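Peptidoglycan recognition protein 3 (Branchiostoma belcheri tsingtauense, PDB 4Z8I) probably cleaves the amide bond between N-acetylmuramic acid and L-alanine in bacterial peptidoglycan, as a zinc amidase fused to a chitin-binding domain. Local coordinates at residues K89-H94 with G148-N153; R111-Y116 with S124-N129; S175-A180 with K220-Y225; S182-G187 with S195-Y200; H202-S207 with L214-I219. One frame throughout, in Å; residues are numbered along the deposited sequence.

In the fold
From the N terminus, strand 87-94 of the mixed sheet opens interaction 1, which closes when the loop 148-153 returns beside it. Nested within the chain so enclosed, interaction 2 folds the segment after helix 103-120 back onto the helix. The chain then enters helix 174-190, where interaction 3 opens; it closes only near the C terminus, at 220-225. Two contacts lie in series within it: interaction 4 sets the same helix against strand 197-201, and interaction 5 joins the segment 202-207 to helix 213-218. None of the loops cross. Strands 87-94 and 197-201 are neighbours in the sheet, tying interaction 1 to interaction 4, while interactions 1 and 5 share the zinc ion.

Interaction 1. Residues K89-H94 with G148-N153; sequences KVVIHH and GAHALN. With ZN (zinc ion), chain B.
His93, on strand 87-94 of the central sheet of the amidase fold, uses both ring nitrogens: ND1 binds the zinc ion at 2.0 Å, and NE2 donates a hydrogen bond to His150 ND1 at 2.9 Å. A histidine fits here because one ring can bind a metal through one nitrogen and donate a hydrogen bond through the other; His202, Cys210 and a water complete the zinc site. The imidazoles meet rim to rim with planes at 80°, and the bond is bent, 145° at the hydrogen. It should limit rotation of the His93 ring, making His150 a second-shell residue. A leucine in place of His150 would probably leave His93 NE2 without its acceptor and the zinc ligand freer to turn. Farther out, Val91 packs its CB 3.9 Å from His150 CE1, and Asn155 OD1 accepts hydrogen bonds from the backbone N-H groups of His150 and Ala151, shaping the loop. Beyond His150, the small Ala151 brings its CB to the edge of the His93 ring, 4.4 Å from NE2.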
# COMPACT_ATOMS: atom_id res chain seq x y z
N LYS A 89 -0.04 -12.04 -6.47
CA LYS A 89 0.56 -10.86 -7.10
C LYS A 89 -0.15 -9.53 -6.84
O LYS A 89 -1.33 -9.49 -6.50
CB LYS A 89 0.73 -11.12 -8.60
CG LYS A 89 -0.43 -11.83 -9.27
CD LYS A 89 -0.01 -12.50 -10.57
CE LYS A 89 0.58 -13.88 -10.32
NZ LYS A 89 0.85 -14.61 -11.59
N VAL A 90 0.59 -8.43 -7.00
CA VAL A 90 0.06 -7.09 -6.77
C VAL A 90 0.18 -6.26 -8.04
O VAL A 90 1.27 -6.15 -8.62
CB VAL A 90 0.82 -6.37 -5.64
CG1 VAL A 90 0.22 -5.00 -5.38
CG2 VAL A 90 0.79 -7.20 -4.37
N VAL A 91 -0.94 -5.68 -8.48
CA VAL A 91 -0.96 -4.88 -9.70
C VAL A 91 -1.15 -3.41 -9.36
O VAL A 91 -2.04 -3.05 -8.58
CB VAL A 91 -2.07 -5.34 -10.67
CG1 VAL A 91 -2.00 -4.57 -11.97
CG2 VAL A 91 -1.94 -6.83 -10.94
N ILE A 92 -0.30 -2.55 -9.92
CA ILE A 92 -0.34 -1.12 -9.63
C ILE A 92 -1.03 -0.35 -10.75
O ILE A 92 -0.72 -0.53 -11.93
CB ILE A 92 1.07 -0.56 -9.39
CG1 ILE A 92 1.75 -1.29 -8.23
CG2 ILE A 92 1.02 0.94 -9.12
CD1 ILE A 92 1.05 -1.12 -6.90
N HIS A 93 -1.96 0.52 -10.37
CA HIS A 93 -2.73 1.29 -11.34
C HIS A 93 -2.58 2.78 -11.11
O HIS A 93 -2.20 3.21 -10.02
CB HIS A 93 -4.22 0.92 -11.24
CG HIS A 93 -4.53 -0.46 -11.71
ND1 HIS A 93 -4.89 -0.74 -13.01
CD2 HIS A 93 -4.55 -1.65 -11.05
CE1 HIS A 93 -5.11 -2.03 -13.13
NE2 HIS A 93 -4.91 -2.61 -11.96
N HIS A 94 -2.88 3.58 -12.13
CA HIS A 94 -3.09 5.01 -11.93
C HIS A 94 -4.50 5.39 -12.36
O HIS A 94 -5.12 4.71 -13.18
CB HIS A 94 -2.01 5.87 -12.61
CG HIS A 94 -2.20 6.07 -14.09
ND1 HIS A 94 -1.72 7.18 -14.75
CD2 HIS A 94 -2.79 5.30 -15.03
CE1 HIS A 94 -2.03 7.09 -16.03
NE2 HIS A 94 -2.67 5.96 -16.23
N GLY A 148 -11.34 -8.16 -7.52
CA GLY A 148 -11.45 -6.85 -8.13
C GLY A 148 -11.78 -6.91 -9.60
O GLY A 148 -11.88 -7.99 -10.19
N ALA A 149 -11.96 -5.73 -10.20
CA ALA A 149 -12.17 -5.62 -11.63
C ALA A 149 -11.25 -4.53 -12.18
O ALA A 149 -11.71 -3.46 -12.59
CB ALA A 149 -13.62 -5.30 -11.94
N HIS A 150 -9.95 -4.81 -12.17
CA HIS A 150 -8.94 -3.83 -12.55
C HIS A 150 -8.00 -4.34 -13.64
O HIS A 150 -7.39 -3.54 -14.36
CB HIS A 150 -8.13 -3.40 -11.32
CG HIS A 150 -7.45 -4.54 -10.62
ND1 HIS A 150 -6.20 -5.00 -10.99
CD2 HIS A 150 -7.84 -5.31 -9.58
CE1 HIS A 150 -5.85 -6.00 -10.20
NE2 HIS A 150 -6.82 -6.21 -9.34
N ALA A 151 -7.87 -5.65 -13.76
CA ALA A 151 -7.01 -6.26 -14.77
C ALA A 151 -7.47 -7.67 -15.10
O ALA A 151 -7.26 -8.61 -14.32
CB ALA A 151 -5.57 -6.27 -14.29
N LEU A 152 -8.08 -7.81 -16.28
CA LEU A 152 -8.79 -9.03 -16.68
C LEU A 152 -7.99 -10.32 -16.54
O LEU A 152 -8.49 -11.33 -16.03
CB LEU A 152 -9.29 -8.89 -18.12
CG LEU A 152 -10.51 -9.74 -18.51
CD1 LEU A 152 -11.80 -9.02 -18.14
CD2 LEU A 152 -10.48 -10.11 -19.99
N ASN A 153 -6.74 -10.30 -16.98
CA ASN A 153 -5.89 -11.49 -16.95
C ASN A 153 -5.54 -11.98 -15.55
O ASN A 153 -5.08 -13.11 -15.38
CB ASN A 153 -4.60 -11.25 -17.75
CG ASN A 153 -4.82 -11.29 -19.25
OD1 ASN A 153 -5.68 -12.00 -19.75
ND2 ASN A 153 -4.02 -10.51 -19.98
ZN ZN B . -4.64 0.22 -14.75
O HOH W 1 -6.55 0.61 -14.89

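Interaction 2. Residues R111-Y116 with S124-N129; sequences RNIQNY and SDIGYN
Ile126 points its side chain at helix 103-120 and crosses Ile113 obliquely, its CD1 lying 3.7 Å from Ile113 CG2. Against Gln114 it is turned by about a right angle, and Ile126 CB and Gln114 CB are 3.9 Å apart. Branched aliphatic chains suit this place because they fill the space close to a helix with little freedom to move. Gln114 runs fully extended past the isoleucine (CG anti to N, chi1 -177°), and this reach carries its amide to the Asp125 carboxylate. There Gln114 NE2 donates to Asp125 OD1 at 3.0 Å, nearly in line with the C-O bond, although the amide and carboxylate planes differ by 42°. The same oxygen also accepts the backbone N-H of Ile126, which comes from above the carboxylate plane; OD2 forms a salt bridge with Lys69. Gln114 is held further by Ser74 and Arg75, so its buried amide is satisfied at both its oxygen and its nitrogen. Tyr128 turns a ring edge to the helix, with CE2 4.1 Å from Ile113 CG2, while its ring also meets His93. The arrangement is a helix-loop-strand connection of the amidase fold, a loop that folds back on the helix before it and, through Tyr128, reaches the zinc site.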
# COMPACT_ATOMS: atom_id res chain seq x y z
N ARG A 111 -15.31 8.70 -4.56
CA ARG A 111 -16.75 8.65 -4.79
C ARG A 111 -17.07 8.78 -6.28
O ARG A 111 -17.93 8.08 -6.82
CB ARG A 111 -17.44 9.75 -3.99
CG ARG A 111 -18.43 9.25 -2.95
CD ARG A 111 -18.37 10.07 -1.67
NE ARG A 111 -18.46 11.51 -1.92
CZ ARG A 111 -17.79 12.42 -1.23
NH1 ARG A 111 -16.97 12.06 -0.25
NH2 ARG A 111 -17.93 13.71 -1.52
N ASN A 112 -16.37 9.69 -6.94
CA ASN A 112 -16.48 9.89 -8.38
C ASN A 112 -16.09 8.64 -9.15
O ASN A 112 -16.80 8.22 -10.07
CB ASN A 112 -15.59 11.04 -8.85
CG ASN A 112 -16.04 12.40 -8.36
OD1 ASN A 112 -15.24 13.34 -8.37
ND2 ASN A 112 -17.29 12.53 -7.95
N ILE A 113 -14.95 8.06 -8.79
CA ILE A 113 -14.47 6.86 -9.47
C ILE A 113 -15.46 5.70 -9.31
O ILE A 113 -15.74 4.97 -10.26
CB ILE A 113 -13.06 6.46 -8.99
CG1 ILE A 113 -12.05 7.54 -9.41
CG2 ILE A 113 -12.65 5.12 -9.58
CD1 ILE A 113 -10.62 7.21 -9.04
N GLN A 114 -16.01 5.57 -8.11
CA GLN A 114 -17.00 4.54 -7.83
C GLN A 114 -18.24 4.76 -8.70
O GLN A 114 -18.73 3.83 -9.33
CB GLN A 114 -17.39 4.54 -6.35
CG GLN A 114 -18.37 3.44 -5.97
CD GLN A 114 -18.74 3.46 -4.49
OE1 GLN A 114 -19.25 4.46 -3.98
NE2 GLN A 114 -18.49 2.35 -3.80
N ASN A 115 -18.73 6.00 -8.72
CA ASN A 115 -19.90 6.33 -9.53
C ASN A 115 -19.66 6.06 -11.01
O ASN A 115 -20.57 5.63 -11.72
CB ASN A 115 -20.31 7.79 -9.32
CG ASN A 115 -20.86 8.04 -7.93
OD1 ASN A 115 -21.21 7.10 -7.21
ND2 ASN A 115 -20.96 9.31 -7.56
N TYR A 116 -18.44 6.30 -11.48
CA TYR A 116 -18.09 6.02 -12.86
C TYR A 116 -18.08 4.52 -13.14
O TYR A 116 -18.57 4.08 -14.18
CB TYR A 116 -16.74 6.64 -13.21
CG TYR A 116 -16.18 6.21 -14.55
CD1 TYR A 116 -16.91 6.36 -15.72
CD2 TYR A 116 -14.91 5.66 -14.64
CE1 TYR A 116 -16.40 5.97 -16.94
CE2 TYR A 116 -14.39 5.27 -15.86
CZ TYR A 116 -15.14 5.42 -17.00
OH TYR A 116 -14.62 5.03 -18.21
N SER A 124 -20.18 -3.84 -10.12
CA SER A 124 -20.93 -4.07 -8.88
C SER A 124 -20.41 -3.16 -7.77
O SER A 124 -21.08 -2.96 -6.75
CB SER A 124 -20.82 -5.53 -8.45
OG SER A 124 -21.31 -6.40 -9.46
N ASP A 125 -19.21 -2.63 -7.96
CA ASP A 125 -18.56 -1.75 -7.00
C ASP A 125 -17.37 -1.11 -7.70
O ASP A 125 -17.08 -1.45 -8.84
CB ASP A 125 -18.08 -2.56 -5.78
CG ASP A 125 -17.61 -1.67 -4.64
OD1 ASP A 125 -17.80 -0.44 -4.71
OD2 ASP A 125 -17.06 -2.22 -3.66
N ILE A 126 -16.70 -0.17 -7.03
CA ILE A 126 -15.47 0.41 -7.55
C ILE A 126 -14.46 -0.71 -7.81
O ILE A 126 -14.31 -1.62 -7.00
CB ILE A 126 -14.92 1.50 -6.60
CG1 ILE A 126 -13.71 2.21 -7.21
CG2 ILE A 126 -14.57 0.90 -5.24
CD1 ILE A 126 -13.27 3.41 -6.40
N GLY A 127 -13.81 -0.65 -8.97
CA GLY A 127 -13.04 -1.78 -9.47
C GLY A 127 -11.82 -2.20 -8.67
O GLY A 127 -11.52 -3.39 -8.56
N TYR A 128 -11.11 -1.23 -8.11
CA TYR A 128 -9.86 -1.51 -7.43
C TYR A 128 -10.10 -1.99 -6.00
O TYR A 128 -11.12 -1.68 -5.39
CB TYR A 128 -8.97 -0.27 -7.43
CG TYR A 128 -8.95 0.47 -8.75
CD1 TYR A 128 -8.18 0.01 -9.81
CD2 TYR A 128 -9.68 1.64 -8.92
CE1 TYR A 128 -8.16 0.68 -11.01
CE2 TYR A 128 -9.66 2.32 -10.12
CZ TYR A 128 -8.90 1.84 -11.16
OH TYR A 128 -8.88 2.51 -12.36
N ASN A 129 -9.15 -2.76 -5.47
CA ASN A 129 -9.22 -3.21 -4.09
C ASN A 129 -8.89 -2.07 -3.14
O ASN A 129 -9.48 -1.95 -2.07
CB ASN A 129 -8.25 -4.38 -3.86
CG ASN A 129 -8.59 -5.60 -4.69
OD1 ASN A 129 -8.07 -5.78 -5.79
ND2 ASN A 129 -9.49 -6.44 -4.17

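Interaction 3. Residues S175-A180 with K220-Y225; sequences SAIAAA and KSWGRY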
# COMPACT_ATOMS: atom_id res chain seq x y z
N SER A 175 4.46 10.48 0.15
CA SER A 175 3.51 9.93 1.11
C SER A 175 2.59 8.90 0.47
O SER A 175 2.20 7.92 1.11
CB SER A 175 2.69 11.05 1.76
OG SER A 175 1.97 11.78 0.79
N ALA A 176 2.24 9.12 -0.80
CA ALA A 176 1.41 8.17 -1.53
C ALA A 176 2.15 6.85 -1.75
O ALA A 176 1.60 5.77 -1.51
CB ALA A 176 0.96 8.77 -2.86
N ILE A 177 3.39 6.96 -2.20
CA ILE A 177 4.26 5.80 -2.40
C ILE A 177 4.44 5.02 -1.10
O ILE A 177 4.27 3.80 -1.06
CB ILE A 177 5.66 6.24 -2.89
CG1 ILE A 177 5.54 7.26 -4.03
CG2 ILE A 177 6.49 5.03 -3.29
CD1 ILE A 177 4.87 6.72 -5.27
N ALA A 178 4.77 5.75 -0.04
CA ALA A 178 4.95 5.16 1.28
C ALA A 178 3.69 4.44 1.74
O ALA A 178 3.75 3.34 2.30
CB ALA A 178 5.34 6.22 2.28
N ALA A 179 2.54 5.06 1.50
CA ALA A 179 1.26 4.48 1.88
C ALA A 179 0.99 3.18 1.11
O ALA A 179 0.49 2.21 1.69
CB ALA A 179 0.14 5.47 1.67
N ALA A 180 1.30 3.17 -0.18
CA ALA A 180 1.11 1.96 -0.98
C ALA A 180 2.02 0.82 -0.53
O ALA A 180 1.57 -0.32 -0.36
CB ALA A 180 1.34 2.26 -2.45
N LYS A 220 9.67 -0.04 -10.33
CA LYS A 220 10.73 -0.99 -10.64
C LYS A 220 11.68 -1.08 -9.46
O LYS A 220 12.24 -2.14 -9.16
CB LYS A 220 11.52 -0.53 -11.87
CG LYS A 220 10.67 -0.07 -13.03
CD LYS A 220 10.21 -1.23 -13.89
CE LYS A 220 10.63 -1.01 -15.34
NZ LYS A 220 10.49 0.43 -15.72
N SER A 221 11.86 0.06 -8.78
CA SER A 221 12.75 0.14 -7.63
C SER A 221 12.12 -0.45 -6.38
O SER A 221 12.80 -0.65 -5.37
CB SER A 221 13.14 1.60 -7.38
OG SER A 221 12.01 2.37 -7.02
N TRP A 222 10.82 -0.73 -6.43
CA TRP A 222 10.14 -1.36 -5.30
C TRP A 222 10.60 -2.80 -5.23
O TRP A 222 11.02 -3.37 -6.23
CB TRP A 222 8.62 -1.32 -5.44
CG TRP A 222 8.00 0.06 -5.54
CD1 TRP A 222 8.64 1.23 -5.82
CD2 TRP A 222 6.62 0.39 -5.35
NE1 TRP A 222 7.74 2.27 -5.82
CE2 TRP A 222 6.50 1.78 -5.53
CE3 TRP A 222 5.48 -0.35 -5.04
CZ2 TRP A 222 5.27 2.45 -5.42
CZ3 TRP A 222 4.27 0.31 -4.93
CH2 TRP A 222 4.17 1.69 -5.12
N GLY A 223 10.52 -3.39 -4.05
CA GLY A 223 10.88 -4.78 -3.88
C GLY A 223 9.89 -5.71 -4.57
O GLY A 223 8.69 -5.43 -4.62
N ARG A 224 10.42 -6.81 -5.11
CA ARG A 224 9.62 -7.88 -5.69
C ARG A 224 8.90 -7.54 -7.00
O ARG A 224 7.90 -8.17 -7.35
CB ARG A 224 8.62 -8.45 -4.67
CG ARG A 224 9.27 -8.88 -3.36
CD ARG A 224 8.53 -10.05 -2.72
NE ARG A 224 8.51 -11.22 -3.59
CZ ARG A 224 9.49 -12.11 -3.66
NH1 ARG A 224 10.57 -11.97 -2.89
NH2 ARG A 224 9.40 -13.15 -4.48
N TYR A 225 9.41 -6.55 -7.72
CA TYR A 225 8.91 -6.28 -9.06
C TYR A 225 9.34 -7.42 -9.99
O TYR A 225 10.50 -7.83 -9.98
CB TYR A 225 9.40 -4.94 -9.59
CG TYR A 225 8.90 -4.64 -10.99
CD1 TYR A 225 7.61 -4.15 -11.19
CD2 TYR A 225 9.69 -4.88 -12.10
CE1 TYR A 225 7.14 -3.89 -12.46
CE2 TYR A 225 9.23 -4.63 -13.38
CZ TYR A 225 7.95 -4.13 -13.55
OH TYR A 225 7.49 -3.87 -14.82
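Trp222 drives its indole toward helix 174-190, and the closely packed part of the contact lies around the six-membered ring, which Ile177 and Ala180 approach obliquely. Ile177 CG2 is 3.6 Å from Trp222 CZ2, and about one helical turn on, Ala180 CB is 3.9 Å from Trp222 CH2. With CG1 of Ile177 beside the backbone N (chi1 -47°), the CG2 methyl is left anti to that N and is directed at the indole. Alanine is apt at the second position because its single methyl lets the wide ring come near the helix. Phe163 of the sheet touches Trp222, Ile177 and Ala180, closing the apolar cluster from the strand side, and the indole N-H is satisfied by Asp218 OD2. A serine in place of Trp222 would probably open a gap beside Ile177, Ala180 and Phe163 and leave the Asp218 carboxylate without its indole partner. The solvent side is quite different. Ala178 faces away from the contact, and Lys220, Ser221, Gly223 and Arg224 are exposed. A type II turn runs from Trp222 to Tyr225. The whole is a C-terminal tail laid against a helix of the amidase's alpha/beta fold, with one tryptophan plugged into the core between helix and sheet.

Interaction 4. Residues S182-G187 with S195-Y200; sequences SLISCG and SGYSLY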
# COMPACT_ATOMS: atom_id res chain seq x y z
N SER A 182 3.41 0.46 2.39
CA SER A 182 2.97 0.03 3.71
C SER A 182 1.72 -0.82 3.60
O SER A 182 1.53 -1.75 4.38
CB SER A 182 2.70 1.22 4.61
OG SER A 182 3.83 2.08 4.65
N LEU A 183 0.86 -0.50 2.63
CA LEU A 183 -0.35 -1.28 2.42
C LEU A 183 0.03 -2.70 2.04
O LEU A 183 -0.46 -3.67 2.63
CB LEU A 183 -1.22 -0.66 1.32
CG LEU A 183 -2.51 -1.43 1.01
CD1 LEU A 183 -3.42 -1.47 2.23
CD2 LEU A 183 -3.23 -0.82 -0.16
N ILE A 184 0.92 -2.81 1.05
CA ILE A 184 1.42 -4.11 0.60
C ILE A 184 2.03 -4.89 1.76
O ILE A 184 1.70 -6.06 1.97
CB ILE A 184 2.46 -3.94 -0.52
CG1 ILE A 184 1.83 -3.24 -1.72
CG2 ILE A 184 3.02 -5.29 -0.93
CD1 ILE A 184 2.80 -2.94 -2.85
N SER A 185 2.89 -4.22 2.52
CA SER A 185 3.55 -4.83 3.68
C SER A 185 2.53 -5.37 4.67
O SER A 185 2.65 -6.49 5.15
CB SER A 185 4.46 -3.80 4.35
OG SER A 185 5.15 -4.37 5.45
N CYS A 186 1.52 -4.55 4.97
CA CYS A 186 0.44 -4.91 5.89
C CYS A 186 -0.27 -6.17 5.41
O CYS A 186 -0.50 -7.11 6.19
CB CYS A 186 -0.55 -3.75 5.97
SG CYS A 186 -1.89 -3.95 7.15
N GLY A 187 -0.61 -6.19 4.13
CA GLY A 187 -1.26 -7.34 3.53
C GLY A 187 -0.42 -8.59 3.65
O GLY A 187 -0.95 -9.68 3.84
N SER A 195 4.28 -13.67 0.90
CA SER A 195 5.54 -12.97 1.12
C SER A 195 6.36 -13.00 -0.16
O SER A 195 7.08 -12.05 -0.48
CB SER A 195 6.32 -13.62 2.27
OG SER A 195 6.60 -14.97 1.99
N GLY A 196 6.25 -14.10 -0.90
CA GLY A 196 6.92 -14.22 -2.18
C GLY A 196 6.03 -13.73 -3.30
O GLY A 196 5.90 -14.39 -4.34
N TYR A 197 5.40 -12.58 -3.09
CA TYR A 197 4.48 -12.02 -4.07
C TYR A 197 5.22 -11.39 -5.25
O TYR A 197 6.40 -11.06 -5.14
CB TYR A 197 3.54 -10.99 -3.42
CG TYR A 197 4.19 -9.67 -3.07
CD1 TYR A 197 4.21 -8.62 -3.98
CD2 TYR A 197 4.76 -9.47 -1.82
CE1 TYR A 197 4.80 -7.42 -3.67
CE2 TYR A 197 5.35 -8.26 -1.50
CZ TYR A 197 5.37 -7.24 -2.43
OH TYR A 197 5.95 -6.04 -2.12
N SER A 198 4.52 -11.22 -6.36
CA SER A 198 5.09 -10.54 -7.52
C SER A 198 4.40 -9.20 -7.73
O SER A 198 3.18 -9.11 -7.65
CB SER A 198 4.97 -11.41 -8.77
OG SER A 198 5.74 -12.59 -8.64
N LEU A 199 5.19 -8.17 -8.00
CA LEU A 199 4.64 -6.83 -8.21
C LEU A 199 4.59 -6.51 -9.70
O LEU A 199 5.60 -6.59 -10.40
CB LEU A 199 5.47 -5.78 -7.48
CG LEU A 199 5.01 -4.33 -7.59
CD1 LEU A 199 3.78 -4.08 -6.73
CD2 LEU A 199 6.12 -3.37 -7.23
N TYR A 200 3.41 -6.13 -10.19
CA TYR A 200 3.24 -5.77 -11.59
C TYR A 200 2.71 -4.35 -11.72
O TYR A 200 2.00 -3.86 -10.85
CB TYR A 200 2.25 -6.71 -12.29
CG TYR A 200 2.61 -8.17 -12.28
CD1 TYR A 200 2.39 -8.95 -11.15
CD2 TYR A 200 3.14 -8.78 -13.40
CE1 TYR A 200 2.71 -10.29 -11.14
CE2 TYR A 200 3.46 -10.13 -13.40
CZ TYR A 200 3.25 -10.88 -12.27
OH TYR A 200 3.56 -12.21 -12.25
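Ile184 overlaps the phenol end of Tyr197, its CG2 methyl 3.4 Å from Tyr197 CZ and also beside the hydroxyl oxygen. The pair belongs to a beta-alpha-beta crossover: helix 174-190 follows strand 158-163 and leads on to the parallel strand 197-201, with strand 87-94 lying between the two in the sheet. The helix covers one face of that sheet, and Ile184 is one of the residues it presses inward. Its two branches divide the work. CG2, anti to the backbone N, goes to the tyrosine, while the CG1 arm (chi1 -61°) carries CD1 toward Leu199. A beta-branched aliphatic residue is well chosen, since it sends out two arms, the CG2 methyl and the CG1-CD1 arm, in different directions from one buried position.

Tyr197 takes a less common torsion, with CG between the backbone N and the carbonyl carbon (chi1 73°), and this sends the ring across to the helix. The two side chains meet at about a right angle. Tyrosine suits the place because its long ring spans the gap from strand to helix; it also touches Val90 and Val188. Just before it, Gly196 sits at the centre of an inverse gamma turn, where the chain changes direction into the strand. Two residues after Tyr197, on the same face of the strand, Leu199 faces the core, touching Ile92 and Trp222, and brings its CD1 to 4.2 Å from Ile184 CD1.

Interaction 5. Residues H202-S207 with L214-I219; sequences HRDVGS and LLYDDI. With ZN (zinc ion), chain B.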
# COMPACT_ATOMS: atom_id res chain seq x y z
N HIS A 202 0.14 -2.24 -14.34
CA HIS A 202 -0.99 -2.67 -15.15
C HIS A 202 -0.55 -3.02 -16.57
O HIS A 202 -1.03 -3.99 -17.16
CB HIS A 202 -2.08 -1.60 -15.17
CG HIS A 202 -3.36 -2.04 -15.81
ND1 HIS A 202 -4.39 -1.17 -16.10
CD2 HIS A 202 -3.78 -3.27 -16.20
CE1 HIS A 202 -5.39 -1.84 -16.65
NE2 HIS A 202 -5.05 -3.11 -16.73
N ARG A 203 0.38 -2.24 -17.11
CA ARG A 203 0.87 -2.45 -18.47
C ARG A 203 1.62 -3.77 -18.61
O ARG A 203 1.77 -4.29 -19.72
CB ARG A 203 1.78 -1.29 -18.91
CG ARG A 203 3.04 -1.15 -18.07
CD ARG A 203 3.96 -0.08 -18.61
NE ARG A 203 3.34 1.24 -18.62
CZ ARG A 203 3.94 2.34 -19.05
NH1 ARG A 203 5.18 2.29 -19.51
NH2 ARG A 203 3.29 3.50 -19.02
N ASP A 204 2.10 -4.30 -17.49
CA ASP A 204 2.84 -5.56 -17.50
C ASP A 204 1.92 -6.75 -17.77
O ASP A 204 2.37 -7.79 -18.24
CB ASP A 204 3.56 -5.76 -16.16
CG ASP A 204 4.76 -4.84 -16.00
OD1 ASP A 204 5.42 -4.53 -17.01
OD2 ASP A 204 5.05 -4.44 -14.85
N VAL A 205 0.64 -6.57 -17.48
CA VAL A 205 -0.32 -7.67 -17.51
C VAL A 205 -1.46 -7.41 -18.50
O VAL A 205 -2.28 -8.29 -18.78
CB VAL A 205 -0.89 -7.92 -16.10
CG1 VAL A 205 -1.92 -6.87 -15.75
CG2 VAL A 205 -1.48 -9.32 -15.99
N GLY A 206 -1.51 -6.19 -19.03
CA GLY A 206 -2.54 -5.82 -19.99
C GLY A 206 -2.04 -4.85 -21.05
O GLY A 206 -0.84 -4.62 -21.17
N SER A 207 -2.97 -4.29 -21.82
CA SER A 207 -2.62 -3.33 -22.85
C SER A 207 -3.09 -1.92 -22.51
O SER A 207 -4.11 -1.45 -23.01
CB SER A 207 -3.21 -3.75 -24.20
OG SER A 207 -2.98 -2.76 -25.20
N LEU A 214 6.16 7.50 -15.43
CA LEU A 214 7.02 7.81 -14.28
C LEU A 214 6.75 6.94 -13.05
O LEU A 214 7.68 6.50 -12.37
CB LEU A 214 6.94 9.30 -13.93
CG LEU A 214 7.50 10.28 -14.97
CD1 LEU A 214 7.84 11.61 -14.33
CD2 LEU A 214 8.71 9.69 -15.66
N LEU A 215 5.47 6.71 -12.76
CA LEU A 215 5.10 5.82 -11.66
C LEU A 215 5.58 4.40 -11.95
O LEU A 215 6.08 3.71 -11.06
CB LEU A 215 3.59 5.85 -11.44
CG LEU A 215 3.07 4.90 -10.35
CD1 LEU A 215 3.80 5.16 -9.05
CD2 LEU A 215 1.58 5.06 -10.17
N TYR A 216 5.43 3.98 -13.20
CA TYR A 216 5.89 2.66 -13.63
C TYR A 216 7.41 2.55 -13.49
O TYR A 216 7.93 1.49 -13.18
CB TYR A 216 5.48 2.39 -15.08
CG TYR A 216 5.90 1.03 -15.60
CD1 TYR A 216 5.24 -0.12 -15.20
CD2 TYR A 216 6.95 0.91 -16.49
CE1 TYR A 216 5.62 -1.36 -15.67
CE2 TYR A 216 7.34 -0.33 -16.97
CZ TYR A 216 6.67 -1.46 -16.56
OH TYR A 216 7.05 -2.69 -17.04
N ASP A 217 8.11 3.66 -13.72
CA ASP A 217 9.55 3.70 -13.52
C ASP A 217 9.87 3.56 -12.04
O ASP A 217 10.81 2.85 -11.67
CB ASP A 217 10.15 4.99 -14.07
CG ASP A 217 10.31 4.98 -15.58
OD1 ASP A 217 10.30 3.88 -16.18
OD2 ASP A 217 10.47 6.07 -16.17
N ASP A 218 9.10 4.23 -11.19
CA ASP A 218 9.35 4.19 -9.75
C ASP A 218 9.13 2.79 -9.17
O ASP A 218 9.91 2.33 -8.34
CB ASP A 218 8.49 5.22 -9.02
CG ASP A 218 8.84 5.33 -7.54
OD1 ASP A 218 9.82 6.03 -7.20
OD2 ASP A 218 8.14 4.72 -6.71
N ILE A 219 8.07 2.11 -9.61
CA ILE A 219 7.75 0.79 -9.05
C ILE A 219 8.76 -0.31 -9.40
O ILE A 219 8.71 -1.40 -8.83
CB ILE A 219 6.32 0.32 -9.41
CG1 ILE A 219 6.19 0.06 -10.91
CG2 ILE A 219 5.29 1.32 -8.92
CD1 ILE A 219 4.84 -0.51 -11.29
ZN ZN B . -4.64 0.22 -14.75
O HOH W 1 -6.55 0.61 -14.89
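Tyr216 gives the most surface to this contact, and Arg203 lies across its ring in a cation-pi stack that joins the short helix 202-205 to helix 213-218 of the amidase fold. The arginine touches mainly through its aliphatic arm: CD stands over the middle of the Tyr216 ring, 3.4 Å from the centroid and only 4° off the ring normal, a CH-pi contact. The guanidinium follows beyond it, off-centre and nearly flat on the tyrosine, with planes 24° apart and CZ 4.6 Å from the ring centroid. A bend at chi3, 61°, lays the chain over the ring in this way. Arginine suits the place because its methylenes cover an aromatic face while its charged end still reaches polar partners; Arg203 NH2 bonds to Ala209 O and Asn213 OD1, which fix how the group lies.

Asp204, the next residue, meets the same ring at its edge. Its OD1 accepts a hydrogen bond from Tyr216 OH, modelled so short that its exact length is doubtful, with the carboxylate turned well away from the ring plane, while OD2 is held by Gly201 N and Tyr225 OH. Tyrosine is thus used twice, face and hydroxyl, by two consecutive residues. Immediately before them in the sequence, His202 turns away from the tyrosine and binds the zinc ion, so the stack lies directly next in sequence to a zinc ligand. His202 uses ND1 for that bond, at 2.0 Å from the zinc ion.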